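Local coordinates for protein 3-phytase (Klebsiella pneumoniae, PDB 2WNH) that probably removes phosphate from phytate (inositol hexakisphosphate) as a phytase of the histidine acid phosphatase family, at residues I294-W305 / G313-L323. The protein carries 3 engineered substitutions. Sequence-based numbering, arbitrary orientation.
Sequences IAMVRTLMNFSW and GNIPPGSSLVL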
ATOM      1  N   ILE B 294     -21.179  20.430 -23.216  1.00 16.50           N
ATOM      2  CA  ILE B 294     -22.126  19.885 -22.248  1.00 15.92           C
ATOM      3  C   ILE B 294     -23.471  20.601 -22.280  1.00 16.40           C
ATOM      4  O   ILE B 294     -24.511  19.957 -22.289  1.00 15.53           O
ATOM      5  CB  ILE B 294     -21.561  19.851 -20.817  1.00 17.50           C
ATOM      6  CG1 ILE B 294     -20.365  18.891 -20.792  1.00 17.25           C
ATOM      7  CG2 ILE B 294     -22.649  19.404 -19.832  1.00 15.98           C
ATOM      8  CD1 ILE B 294     -19.521  18.916 -19.496  1.00 18.89           C
ATOM      9  N   ALA B 295     -23.438  21.936 -22.316  1.00 14.97           N
ATOM     10  CA  ALA B 295     -24.678  22.719 -22.406  1.00 15.09           C
ATOM     11  C   ALA B 295     -25.488  22.376 -23.658  1.00 15.35           C
ATOM     12  O   ALA B 295     -26.715  22.196 -23.580  1.00 14.00           O
ATOM     13  CB  ALA B 295     -24.374  24.214 -22.349  1.00 16.21           C
ATOM     14  N   MET B 296     -24.827  22.282 -24.799  1.00 14.94           N
ATOM     15  CA  MET B 296     -25.572  21.957 -26.025  1.00 16.69           C
ATOM     16  C   MET B 296     -26.186  20.567 -25.961  1.00 16.92           C
ATOM     17  O   MET B 296     -27.358  20.367 -26.300  1.00 17.89           O
ATOM     18  CB  MET B 296     -24.692  22.142 -27.242  1.00 15.65           C
ATOM     19  CG  MET B 296     -24.411  23.612 -27.512  1.00 17.75           C
ATOM     20  SD  MET B 296     -23.343  23.873 -28.932  1.00 23.14           S
ATOM     21  CE  MET B 296     -21.877  22.950 -28.531  1.00 23.05           C
ATOM     22  N   VAL B 297     -25.395  19.596 -25.504  1.00 16.05           N
ATOM     23  CA  VAL B 297     -25.901  18.240 -25.335  1.00 16.02           C
ATOM     24  C   VAL B 297     -27.106  18.150 -24.384  1.00 16.13           C
ATOM     25  O   VAL B 297     -28.122  17.523 -24.728  1.00 16.94           O
ATOM     26  CB  VAL B 297     -24.774  17.278 -24.925  1.00 16.54           C
ATOM     27  CG1 VAL B 297     -25.358  15.898 -24.616  1.00 17.16           C
ATOM     28  CG2 VAL B 297     -23.753  17.195 -26.055  1.00 15.80           C
ATOM     29  N   ARG B 298     -27.026  18.755 -23.195  1.00 14.36           N
ATOM     30  CA  ARG B 298     -28.143  18.681 -22.260  1.00 14.53           C
ATOM     31  C   ARG B 298     -29.367  19.407 -22.814  1.00 15.08           C
ATOM     32  O   ARG B 298     -30.486  19.007 -22.549  1.00 15.36           O
ATOM     33  CB  ARG B 298     -27.783  19.167 -20.838  1.00 15.46           C
ATOM     34  CG  ARG B 298     -27.285  20.604 -20.725  1.00 14.49           C
ATOM     35  CD  ARG B 298     -28.387  21.623 -20.372  1.00 17.45           C
ATOM     36  NE  ARG B 298     -27.813  22.975 -20.349  1.00 18.22           N
ATOM     37  CZ  ARG B 298     -27.137  23.474 -19.311  1.00 19.64           C
ATOM     38  NH1 ARG B 298     -26.967  22.729 -18.227  1.00 20.38           N
ATOM     39  NH2 ARG B 298     -26.620  24.713 -19.354  1.00 19.95           N
ATOM     40  N   THR B 299     -29.150  20.481 -23.573  1.00 16.33           N
ATOM     41  CA  THR B 299     -30.295  21.136 -24.237  1.00 16.43           C
ATOM     42  C   THR B 299     -31.020  20.196 -25.201  1.00 17.46           C
ATOM     43  O   THR B 299     -32.255  20.092 -25.165  1.00 17.56           O
ATOM     44  CB  THR B 299     -29.884  22.492 -24.866  1.00 16.16           C
ATOM     45  OG1 THR B 299     -29.669  23.410 -23.795  1.00 17.78           O
ATOM     46  CG2 THR B 299     -30.980  23.047 -25.780  1.00 17.66           C
ATOM     47  N   LEU B 300     -30.257  19.493 -26.037  1.00 17.90           N
ATOM     48  CA  LEU B 300     -30.842  18.520 -26.970  1.00 17.94           C
ATOM     49  C   LEU B 300     -31.531  17.378 -26.235  1.00 17.50           C
ATOM     50  O   LEU B 300     -32.574  16.866 -26.671  1.00 19.01           O
ATOM     51  CB  LEU B 300     -29.785  18.008 -27.964  1.00 16.98           C
ATOM     52  CG  LEU B 300     -29.185  19.055 -28.916  1.00 17.90           C
ATOM     53  CD1 LEU B 300     -28.137  18.394 -29.756  1.00 18.19           C
ATOM     54  CD2 LEU B 300     -30.272  19.673 -29.771  1.00 19.71           C
ATOM     55  N   MET B 301     -30.974  16.993 -25.087  1.00 17.78           N
ATOM     56  CA  MET B 301     -31.597  15.979 -24.206  1.00 17.17           C
ATOM     57  C   MET B 301     -32.853  16.475 -23.515  1.00 17.34           C
ATOM     58  O   MET B 301     -33.597  15.670 -22.953  1.00 19.13           O
ATOM     59  CB  MET B 301     -30.602  15.485 -23.145  0.60 17.60           C
ATOM     60  CG  MET B 301     -29.391  14.747 -23.695  0.60 17.19           C
ATOM     61  SD  MET B 301     -28.106  14.583 -22.422  0.60 18.17           S
ATOM     62  CE  MET B 301     -28.526  13.002 -21.722  0.60 21.91           C
ATOM     63  N   ASN B 302     -33.068  17.797 -23.524  1.00 17.26           N
ATOM     64  CA  ASN B 302     -34.123  18.429 -22.710  1.00 18.90           C
ATOM     65  C   ASN B 302     -33.965  18.101 -21.217  1.00 19.35           C
ATOM     66  O   ASN B 302     -34.928  17.810 -20.507  1.00 19.83           O
ATOM     67  CB  ASN B 302     -35.518  18.040 -23.234  1.00 19.78           C
ATOM     68  CG  ASN B 302     -36.568  19.125 -23.007  1.00 24.70           C
ATOM     69  OD1 ASN B 302     -37.754  18.876 -23.203  1.00 35.66           O
ATOM     70  ND2 ASN B 302     -36.149  20.325 -22.628  1.00 24.22           N
ATOM     71  N   PHE B 303     -32.714  18.120 -20.755  1.00 18.50           N
ATOM     72  CA  PHE B 303     -32.373  17.716 -19.395  1.00 18.75           C
ATOM     73  C   PHE B 303     -31.866  18.946 -18.665  1.00 18.97           C
ATOM     74  O   PHE B 303     -30.856  19.544 -19.044  1.00 19.81           O
ATOM     75  CB  PHE B 303     -31.320  16.572 -19.434  1.00 18.99           C
ATOM     76  CG  PHE B 303     -30.791  16.110 -18.073  1.00 18.96           C
ATOM     77  CD1 PHE B 303     -31.545  16.200 -16.894  1.00 18.59           C
ATOM     78  CD2 PHE B 303     -29.522  15.513 -18.015  1.00 19.45           C
ATOM     79  CE1 PHE B 303     -31.002  15.757 -15.665  1.00 19.62           C
ATOM     80  CE2 PHE B 303     -28.985  15.053 -16.807  1.00 19.10           C
ATOM     81  CZ  PHE B 303     -29.724  15.171 -15.632  1.00 19.30           C
ATOM     82  N   SER B 304     -32.585  19.304 -17.610  1.00 20.94           N
ATOM     83  CA  SER B 304     -32.252  20.457 -16.788  1.00 23.14           C
ATOM     84  C   SER B 304     -31.954  20.021 -15.357  1.00 23.51           C
ATOM     85  O   SER B 304     -32.582  19.094 -14.844  1.00 24.53           O
ATOM     86  CB  SER B 304     -33.415  21.457 -16.800  1.00 23.55           C
ATOM     87  OG  SER B 304     -33.099  22.624 -16.049  1.00 27.06           O
ATOM     88  N   TRP B 305     -30.997  20.681 -14.726  1.00 20.87           N
ATOM     89  CA  TRP B 305     -30.635  20.367 -13.349  1.00 20.55           C
ATOM     90  C   TRP B 305     -30.396  21.611 -12.513  1.00 20.16           C
ATOM     91  O   TRP B 305     -30.149  22.692 -13.046  1.00 19.70           O
ATOM     92  CB  TRP B 305     -29.383  19.470 -13.303  1.00 17.67           C
ATOM     93  CG  TRP B 305     -28.170  20.056 -13.973  1.00 17.62           C
ATOM     94  CD1 TRP B 305     -27.347  21.037 -13.476  1.00 17.27           C
ATOM     95  CD2 TRP B 305     -27.622  19.677 -15.238  1.00 17.67           C
ATOM     96  NE1 TRP B 305     -26.333  21.308 -14.382  1.00 16.23           N
ATOM     97  CE2 TRP B 305     -26.479  20.483 -15.464  1.00 16.69           C
ATOM     98  CE3 TRP B 305     -27.988  18.729 -16.210  1.00 16.12           C
ATOM     99  CZ2 TRP B 305     -25.692  20.361 -16.608  1.00 16.03           C
ATOM    100  CZ3 TRP B 305     -27.209  18.605 -17.336  1.00 16.34           C
ATOM    101  CH2 TRP B 305     -26.065  19.416 -17.532  1.00 16.50           C
ATOM    102  N   GLY B 313     -28.707  24.665 -14.214  1.00 17.51           N
ATOM    103  CA  GLY B 313     -27.902  24.282 -15.357  1.00 17.29           C
ATOM    104  C   GLY B 313     -26.412  24.515 -15.287  1.00 16.41           C
ATOM    105  O   GLY B 313     -25.707  24.232 -16.274  1.00 16.86           O
ATOM    106  N   ASN B 314     -25.923  25.030 -14.155  1.00 15.69           N
ATOM    107  CA  ASN B 314     -24.502  25.359 -13.994  1.00 16.54           C
ATOM    108  C   ASN B 314     -23.640  24.116 -14.253  1.00 15.07           C
ATOM    109  O   ASN B 314     -24.007  23.011 -13.839  1.00 16.94           O
ATOM    110  CB  ASN B 314     -24.208  25.913 -12.594  1.00 17.28           C
ATOM    111  CG  ASN B 314     -22.790  26.387 -12.451  1.00 20.28           C
ATOM    112  OD1 ASN B 314     -21.880  25.601 -12.173  1.00 21.05           O
ATOM    113  ND2 ASN B 314     -22.583  27.682 -12.634  1.00 18.97           N
ATOM    114  N   ILE B 315     -22.533  24.311 -14.968  1.00 16.07           N
ATOM    115  CA  ILE B 315     -21.585  23.238 -15.289  1.00 16.22           C
ATOM    116  C   ILE B 315     -20.199  23.548 -14.654  1.00 15.48           C
ATOM    117  O   ILE B 315     -19.378  24.269 -15.242  1.00 16.16           O
ATOM    118  CB  ILE B 315     -21.468  23.063 -16.853  1.00 15.21           C
ATOM    119  CG1 ILE B 315     -22.839  22.811 -17.498  1.00 15.44           C
ATOM    120  CG2 ILE B 315     -20.453  21.953 -17.233  1.00 16.61           C
ATOM    121  CD1 ILE B 315     -22.917  23.340 -18.970  1.00 14.38           C
ATOM    122  N   PRO B 316     -19.947  23.045 -13.428  1.00 16.46           N
ATOM    123  CA  PRO B 316     -18.680  23.285 -12.735  1.00 16.30           C
ATOM    124  C   PRO B 316     -17.461  22.639 -13.375  1.00 16.21           C
ATOM    125  O   PRO B 316     -17.579  21.677 -14.149  1.00 16.76           O
ATOM    126  CB  PRO B 316     -18.929  22.673 -11.342  1.00 16.46           C
ATOM    127  CG  PRO B 316     -20.431  22.721 -11.174  1.00 15.78           C
ATOM    128  CD  PRO B 316     -20.897  22.322 -12.564  1.00 15.83           C
ATOM    129  N   PRO B 317     -16.266  23.158 -13.074  1.00 16.94           N
ATOM    130  CA  PRO B 317     -15.056  22.496 -13.597  1.00 16.30           C
ATOM    131  C   PRO B 317     -14.969  21.037 -13.139  1.00 16.70           C
ATOM    132  O   PRO B 317     -15.290  20.722 -11.968  1.00 16.49           O
ATOM    133  CB  PRO B 317     -13.914  23.319 -12.977  1.00 17.62           C
ATOM    134  CG  PRO B 317     -14.564  24.022 -11.790  1.00 17.80           C
ATOM    135  CD  PRO B 317     -15.950  24.344 -12.264  1.00 16.94           C
ATOM    136  N   GLY B 318     -14.555  20.169 -14.055  1.00 15.82           N
ATOM    137  CA  GLY B 318     -14.452  18.737 -13.812  1.00 15.33           C
ATOM    138  C   GLY B 318     -15.786  18.032 -13.579  1.00 14.94           C
ATOM    139  O   GLY B 318     -15.803  16.876 -13.171  1.00 14.82           O
ATOM    140  N   SER B 319     -16.908  18.706 -13.845  1.00 15.37           N
ATOM    141  CA  SER B 319     -18.218  18.069 -13.749  1.00 15.26           C
ATOM    142  C   SER B 319     -18.444  17.211 -15.004  1.00 14.20           C
ATOM    143  O   SER B 319     -17.721  17.365 -15.992  1.00 16.07           O
ATOM    144  CB  SER B 319     -19.312  19.133 -13.640  1.00 15.12           C
ATOM    145  OG  SER B 319     -19.416  19.870 -14.857  1.00 15.49           O
ATOM    146  N   SER B 320     -19.407  16.294 -14.966  1.00 14.37           N
ATOM    147  CA  SER B 320     -19.658  15.470 -16.154  1.00 14.10           C
ATOM    148  C   SER B 320     -21.101  15.015 -16.288  1.00 14.17           C
ATOM    149  O   SER B 320     -21.824  14.935 -15.303  1.00 14.17           O
ATOM    150  CB  SER B 320     -18.717  14.267 -16.213  1.00 15.26           C
ATOM    151  OG  SER B 320     -19.034  13.326 -15.215  1.00 15.07           O
ATOM    152  N   LEU B 321     -21.472  14.748 -17.545  1.00 13.78           N
ATOM    153  CA  LEU B 321     -22.735  14.150 -17.936  1.00 15.19           C
ATOM    154  C   LEU B 321     -22.430  12.676 -18.216  1.00 15.35           C
ATOM    155  O   LEU B 321     -21.493  12.351 -18.956  1.00 15.82           O
ATOM    156  CB  LEU B 321     -23.225  14.852 -19.213  1.00 16.72           C
ATOM    157  CG  LEU B 321     -24.605  14.510 -19.738  1.00 23.45           C
ATOM    158  CD1 LEU B 321     -25.683  14.753 -18.677  1.00 22.14           C
ATOM    159  CD2 LEU B 321     -24.841  15.416 -20.959  1.00 24.54           C
ATOM    160  N   VAL B 322     -23.217  11.786 -17.624  1.00 13.34           N
ATOM    161  CA  VAL B 322     -22.964  10.357 -17.760  1.00 14.54           C
ATOM    162  C   VAL B 322     -24.181   9.616 -18.289  1.00 14.88           C
ATOM    163  O   VAL B 322     -25.294   9.812 -17.783  1.00 15.46           O
ATOM    164  CB  VAL B 322     -22.515   9.709 -16.419  1.00 15.35           C
ATOM    165  CG1 VAL B 322     -22.274   8.192 -16.622  1.00 15.99           C
ATOM    166  CG2 VAL B 322     -21.262  10.395 -15.856  1.00 17.16           C
ATOM    167  N   LEU B 323     -23.941   8.705 -19.242  1.00 13.47           N
ATOM    168  CA  LEU B 323     -24.938   7.695 -19.628  1.00 14.85           C
ATOM    169  C   LEU B 323     -24.396   6.316 -19.230  1.00 14.94           C
ATOM    170  O   LEU B 323     -23.258   5.982 -19.566  1.00 15.52           O
ATOM    171  CB  LEU B 323     -25.134   7.693 -21.140  1.00 15.58           C
ATOM    172  CG  LEU B 323     -25.380   9.035 -21.827  1.00 19.20           C
ATOM    173  CD1 LEU B 323     -25.432   8.829 -23.359  1.00 22.12           C
ATOM    174  CD2 LEU B 323     -26.640   9.688 -21.305  1.00 23.91           C
TER
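Trp305 and Arg298 both grip the loop at Gly313 and Asn314, while Val297 and Met301 of the helix and Phe303 after it pack on Leu321. The contact belongs to the alpha/beta core of the histidine acid phosphatase fold, where helix 291-301 lies against the central mixed sheet. The segment axes of helix 294-301 and strand 320-323 approach to 9.9 Å and make an angle of 44°.

The guanidinium of Arg298 is turned edge-on to one face of the Trp305 indole, with NH1 above the rim. Arg298 NH1 donates to Gly313 O at 2.8 Å, in the carbonyl plane and on a lone pair. NH2 adds a weak bond to the same oxygen and forms a salt bridge with Asp254. The Arg298 chain turns sharply at chi2 (95°), which carries the group across to the loop. The indole edge serves the next residue. Trp305 NE1 reaches Asn314 O at 2.9 Å, nearly in the ring plane but above the carbonyl plane. Ile315 CG1 also meets the indole edge, at CZ2. Ile315 CD1 touches Ala295 CB at 3.8 Å.

Leu321 divides its two methyls. Leu321 CD2 touches Val297 CG1 at 3.7 Å and, in one of two Met301 conformers, meets Met301 SD tip to tip. CD1 sits at the edge of the Phe303 ring, near CE2. One face of the Phe303 ring takes Trp305 CE3, 3.8 Å above the ring centre. Asn302 has positive phi and ends the helix in a Schellman motif. The Trp305 and Gly313 backbones meet, with Gly313 N donating to Trp305 O at 2.7 Å and an N-H...O angle of 157°.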